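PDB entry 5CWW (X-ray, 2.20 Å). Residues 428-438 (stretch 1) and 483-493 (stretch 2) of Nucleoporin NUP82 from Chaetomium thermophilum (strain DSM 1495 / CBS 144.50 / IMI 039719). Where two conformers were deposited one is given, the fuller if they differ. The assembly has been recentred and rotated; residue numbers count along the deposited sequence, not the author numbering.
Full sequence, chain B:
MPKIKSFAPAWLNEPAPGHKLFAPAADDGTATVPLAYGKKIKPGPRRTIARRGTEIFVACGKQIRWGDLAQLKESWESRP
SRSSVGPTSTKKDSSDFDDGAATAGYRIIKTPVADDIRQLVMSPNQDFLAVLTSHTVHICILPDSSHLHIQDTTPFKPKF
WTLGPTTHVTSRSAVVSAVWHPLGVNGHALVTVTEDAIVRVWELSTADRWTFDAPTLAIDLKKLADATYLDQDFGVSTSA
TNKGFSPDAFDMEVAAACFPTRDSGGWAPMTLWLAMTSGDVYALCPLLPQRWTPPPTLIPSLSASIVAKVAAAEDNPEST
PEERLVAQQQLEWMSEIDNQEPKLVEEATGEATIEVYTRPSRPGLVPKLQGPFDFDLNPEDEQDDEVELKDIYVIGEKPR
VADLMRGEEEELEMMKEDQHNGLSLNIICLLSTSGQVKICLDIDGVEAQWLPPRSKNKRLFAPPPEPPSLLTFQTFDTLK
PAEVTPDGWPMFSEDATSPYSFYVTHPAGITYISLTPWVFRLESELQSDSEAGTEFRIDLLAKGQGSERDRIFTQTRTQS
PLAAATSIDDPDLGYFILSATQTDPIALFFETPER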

# COMPACT_ATOMS: atom_id res chain seq x y z
N ILE B 428 -3.03 11.75 5.90
CA ILE B 428 -2.28 10.51 5.82
C ILE B 428 -1.92 10.06 7.23
O ILE B 428 -1.17 10.73 7.94
CB ILE B 428 -1.01 10.66 4.96
CG1 ILE B 428 -1.38 10.91 3.49
CG2 ILE B 428 -0.15 9.40 5.02
CD1 ILE B 428 -1.82 12.32 3.16
N CYS B 429 -2.49 8.92 7.63
CA CYS B 429 -2.26 8.36 8.96
C CYS B 429 -1.31 7.18 8.85
O CYS B 429 -1.49 6.29 8.01
CB CYS B 429 -3.59 7.94 9.59
SG CYS B 429 -4.84 9.25 9.60
N LEU B 430 -0.29 7.17 9.71
CA LEU B 430 0.77 6.17 9.65
C LEU B 430 0.89 5.43 10.98
O LEU B 430 0.99 6.05 12.03
CB LEU B 430 2.11 6.82 9.29
CG LEU B 430 2.11 7.73 8.06
CD1 LEU B 430 3.45 8.45 7.93
CD2 LEU B 430 1.81 6.94 6.80
N LEU B 431 0.91 4.10 10.91
CA LEU B 431 0.98 3.25 12.09
C LEU B 431 2.31 2.51 12.16
O LEU B 431 2.66 1.75 11.26
CB LEU B 431 -0.19 2.26 12.08
CG LEU B 431 -0.45 1.36 13.28
CD1 LEU B 431 -0.49 2.15 14.58
CD2 LEU B 431 -1.77 0.63 13.06
N SER B 432 3.06 2.76 13.24
CA SER B 432 4.37 2.14 13.43
C SER B 432 4.25 0.81 14.17
O SER B 432 3.23 0.53 14.80
CB SER B 432 5.29 3.08 14.21
OG SER B 432 5.33 4.37 13.62
N THR B 433 5.31 0.01 14.10
CA THR B 433 5.39 -1.25 14.83
C THR B 433 5.08 -1.05 16.31
O THR B 433 4.41 -1.87 16.94
CB THR B 433 6.78 -1.90 14.70
OG1 THR B 433 7.09 -2.10 13.31
CG2 THR B 433 6.85 -3.24 15.43
N SER B 434 5.57 0.06 16.86
CA SER B 434 5.41 0.35 18.28
C SER B 434 3.97 0.69 18.63
O SER B 434 3.62 0.77 19.81
CB SER B 434 6.32 1.51 18.69
OG SER B 434 5.88 2.72 18.10
N GLY B 435 3.14 0.90 17.62
CA GLY B 435 1.77 1.33 17.82
C GLY B 435 1.65 2.84 17.77
O GLY B 435 0.57 3.39 17.96
N GLN B 436 2.77 3.51 17.52
CA GLN B 436 2.77 4.96 17.33
C GLN B 436 1.93 5.33 16.12
O GLN B 436 2.02 4.69 15.07
CB GLN B 436 4.20 5.48 17.15
CG GLN B 436 4.30 6.99 16.88
CD GLN B 436 5.62 7.38 16.24
OE1 GLN B 436 5.78 7.30 15.02
NE2 GLN B 436 6.57 7.81 17.06
N VAL B 437 1.10 6.35 16.28
CA VAL B 437 0.29 6.88 15.19
C VAL B 437 0.76 8.28 14.84
O VAL B 437 1.02 9.10 15.72
CB VAL B 437 -1.21 6.92 15.56
CG1 VAL B 437 -2.03 7.51 14.41
CG2 VAL B 437 -1.71 5.53 15.91
N LYS B 438 0.87 8.55 13.54
CA LYS B 438 1.29 9.85 13.05
C LYS B 438 0.24 10.39 12.09
O LYS B 438 -0.12 9.73 11.11
CB LYS B 438 2.65 9.75 12.37
CG LYS B 438 3.31 11.09 12.11
CD LYS B 438 4.73 10.92 11.58
CE LYS B 438 5.68 10.40 12.64
NZ LYS B 438 7.01 10.05 12.08
N GLU B 483 3.72 -3.01 26.37
CA GLU B 483 2.77 -3.65 25.46
C GLU B 483 3.36 -3.85 24.07
O GLU B 483 2.82 -4.61 23.26
CB GLU B 483 1.49 -2.83 25.37
CG GLU B 483 0.72 -2.75 26.68
CD GLU B 483 -0.53 -1.91 26.57
OE1 GLU B 483 -0.44 -0.74 26.14
OE2 GLU B 483 -1.62 -2.43 26.90
N VAL B 484 4.46 -3.16 23.78
CA VAL B 484 5.08 -3.22 22.47
C VAL B 484 5.77 -4.56 22.24
O VAL B 484 6.66 -4.95 22.99
CB VAL B 484 6.11 -2.09 22.28
CG1 VAL B 484 6.73 -2.15 20.89
CG2 VAL B 484 5.46 -0.73 22.52
N THR B 485 5.35 -5.26 21.19
CA THR B 485 6.02 -6.49 20.76
C THR B 485 6.95 -6.15 19.59
O THR B 485 6.60 -5.33 18.74
CB THR B 485 5.01 -7.58 20.34
OG1 THR B 485 4.24 -7.12 19.22
CG2 THR B 485 4.09 -7.93 21.49
N PRO B 486 8.13 -6.79 19.54
CA PRO B 486 9.16 -6.40 18.56
C PRO B 486 8.73 -6.64 17.11
O PRO B 486 9.19 -5.92 16.22
CB PRO B 486 10.35 -7.30 18.93
CG PRO B 486 9.74 -8.49 19.58
CD PRO B 486 8.53 -7.98 20.32
N ASP B 487 7.87 -7.62 16.89
CA ASP B 487 7.41 -7.98 15.56
C ASP B 487 5.89 -7.85 15.44
O ASP B 487 5.25 -8.57 14.68
CB ASP B 487 7.84 -9.41 15.21
CG ASP B 487 7.29 -10.44 16.19
OD1 ASP B 487 6.87 -10.04 17.30
OD2 ASP B 487 7.29 -11.64 15.84
N GLY B 488 5.33 -6.91 16.20
CA GLY B 488 3.89 -6.72 16.21
C GLY B 488 3.38 -6.06 14.94
O GLY B 488 4.07 -5.22 14.35
N TRP B 489 2.18 -6.46 14.52
CA TRP B 489 1.55 -5.91 13.33
C TRP B 489 0.23 -5.23 13.68
O TRP B 489 -0.84 -5.83 13.52
CB TRP B 489 1.31 -7.01 12.29
CG TRP B 489 2.49 -7.25 11.40
CD1 TRP B 489 3.58 -8.03 11.67
CD2 TRP B 489 2.69 -6.71 10.09
NE1 TRP B 489 4.45 -8.00 10.60
CE2 TRP B 489 3.93 -7.21 9.62
CE3 TRP B 489 1.95 -5.86 9.26
CZ2 TRP B 489 4.43 -6.88 8.37
CZ3 TRP B 489 2.45 -5.54 8.02
CH2 TRP B 489 3.69 -6.04 7.58
N PRO B 490 0.29 -3.99 14.18
CA PRO B 490 -0.95 -3.26 14.46
C PRO B 490 -1.64 -2.84 13.17
O PRO B 490 -0.96 -2.65 12.16
CB PRO B 490 -0.46 -2.05 15.27
CG PRO B 490 0.95 -1.84 14.83
CD PRO B 490 1.49 -3.21 14.54
N MET B 491 -2.96 -2.71 13.19
CA MET B 491 -3.74 -2.47 11.98
C MET B 491 -4.72 -1.30 12.13
O MET B 491 -5.29 -1.11 13.19
CB MET B 491 -4.52 -3.72 11.60
CG MET B 491 -3.67 -4.95 11.37
SD MET B 491 -4.67 -6.45 11.27
CE MET B 491 -5.06 -6.70 13.00
N PHE B 492 -4.90 -0.55 11.05
CA PHE B 492 -5.95 0.46 10.98
C PHE B 492 -7.28 -0.19 10.57
O PHE B 492 -7.29 -1.19 9.85
CB PHE B 492 -5.60 1.56 9.97
CG PHE B 492 -4.67 2.62 10.51
CD1 PHE B 492 -4.92 3.23 11.73
CD2 PHE B 492 -3.55 3.00 9.79
CE1 PHE B 492 -4.07 4.21 12.21
CE2 PHE B 492 -2.70 3.98 10.27
CZ PHE B 492 -2.96 4.59 11.48
N SER B 493 -8.38 0.38 11.04
CA SER B 493 -9.71 0.01 10.58
C SER B 493 -10.57 1.27 10.47
O SER B 493 -10.52 2.13 11.35
CB SER B 493 -10.37 -0.98 11.53
OG SER B 493 -9.57 -2.14 11.71
O HOH W 1 4.21 -4.05 18.55

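No direct hydrogen bond joins these two stretches; stretch 2 packs against a β-hairpin formed by stretch 1, and the contact rests on apolar packing and one bridging water. The hairpin is held by its own backbone: Leu430 and Lys438 pair through both N–O hydrogen bonds, and a type I turn from Ser432 to Gly435 closes the end. Gly435, at phi 93°, suits its place because a CB there would jam against the preceding carbonyl oxygen.

Walking along stretch 2, the first residue to touch the hairpin is Val484. Its CB points toward the turn, and its CG2 lies 3.6 Å from Ser434 O. The side chains also approach, Ser434 CB to Val484 CG1 at 4.3 Å, so a compact, branched apolar residue packs against the turn at Ser434.

Thr485 contributes mainly through its backbone. A water donates hydrogen bonds to Thr485 O and to Thr433 O, each 2.7 Å from the water oxygen, so two carbonyls that could not bond to each other are linked by a shared donor. Thr485 O also accepts from Gly488 N at 3.2 Å, which folds the chain back on itself. The methyl of Thr433 fits beside this bend: its CG2 is 3.6 Å from Pro486 O and 3.6 Å from Gly488 O. The CA-to-CB bonds of Pro486 and Asp487 point away from the hairpin, and Asp487 is poorly ordered. Gly488 suits the tight bend, since a CB at this position would clash with Thr485 OG1 at 2.3 Å.

Trp489 points away and makes no contact, whereas Pro490 turns toward the hairpin. Its CG rests 3.3 Å from Ser432 O, a carbonyl already engaged by Gly435 N within the turn, and its CB is 3.7 Å from Leu431 CD2. A proline offers a compact apolar ring here and brings no amide hydrogen to be satisfied.

Strand geometry then alternates the side chains: Met491 points away, and Phe492 toward stretch 1, where it has the largest covered area of any residue in the contact. Leu431 CD2 sits 4.2 Å from the ring centroid, only 3° off the normal, a CH-π contact almost directly over the face. Leu431 CB is 3.5 Å from Phe492 CE2, Cys429 CB 3.9 Å from Phe492 CZ, and Val437 CG1 meets the ring edge 4.2 Å from Phe492 CZ. The broad, flat ring can thus reach both strands of the hairpin at once.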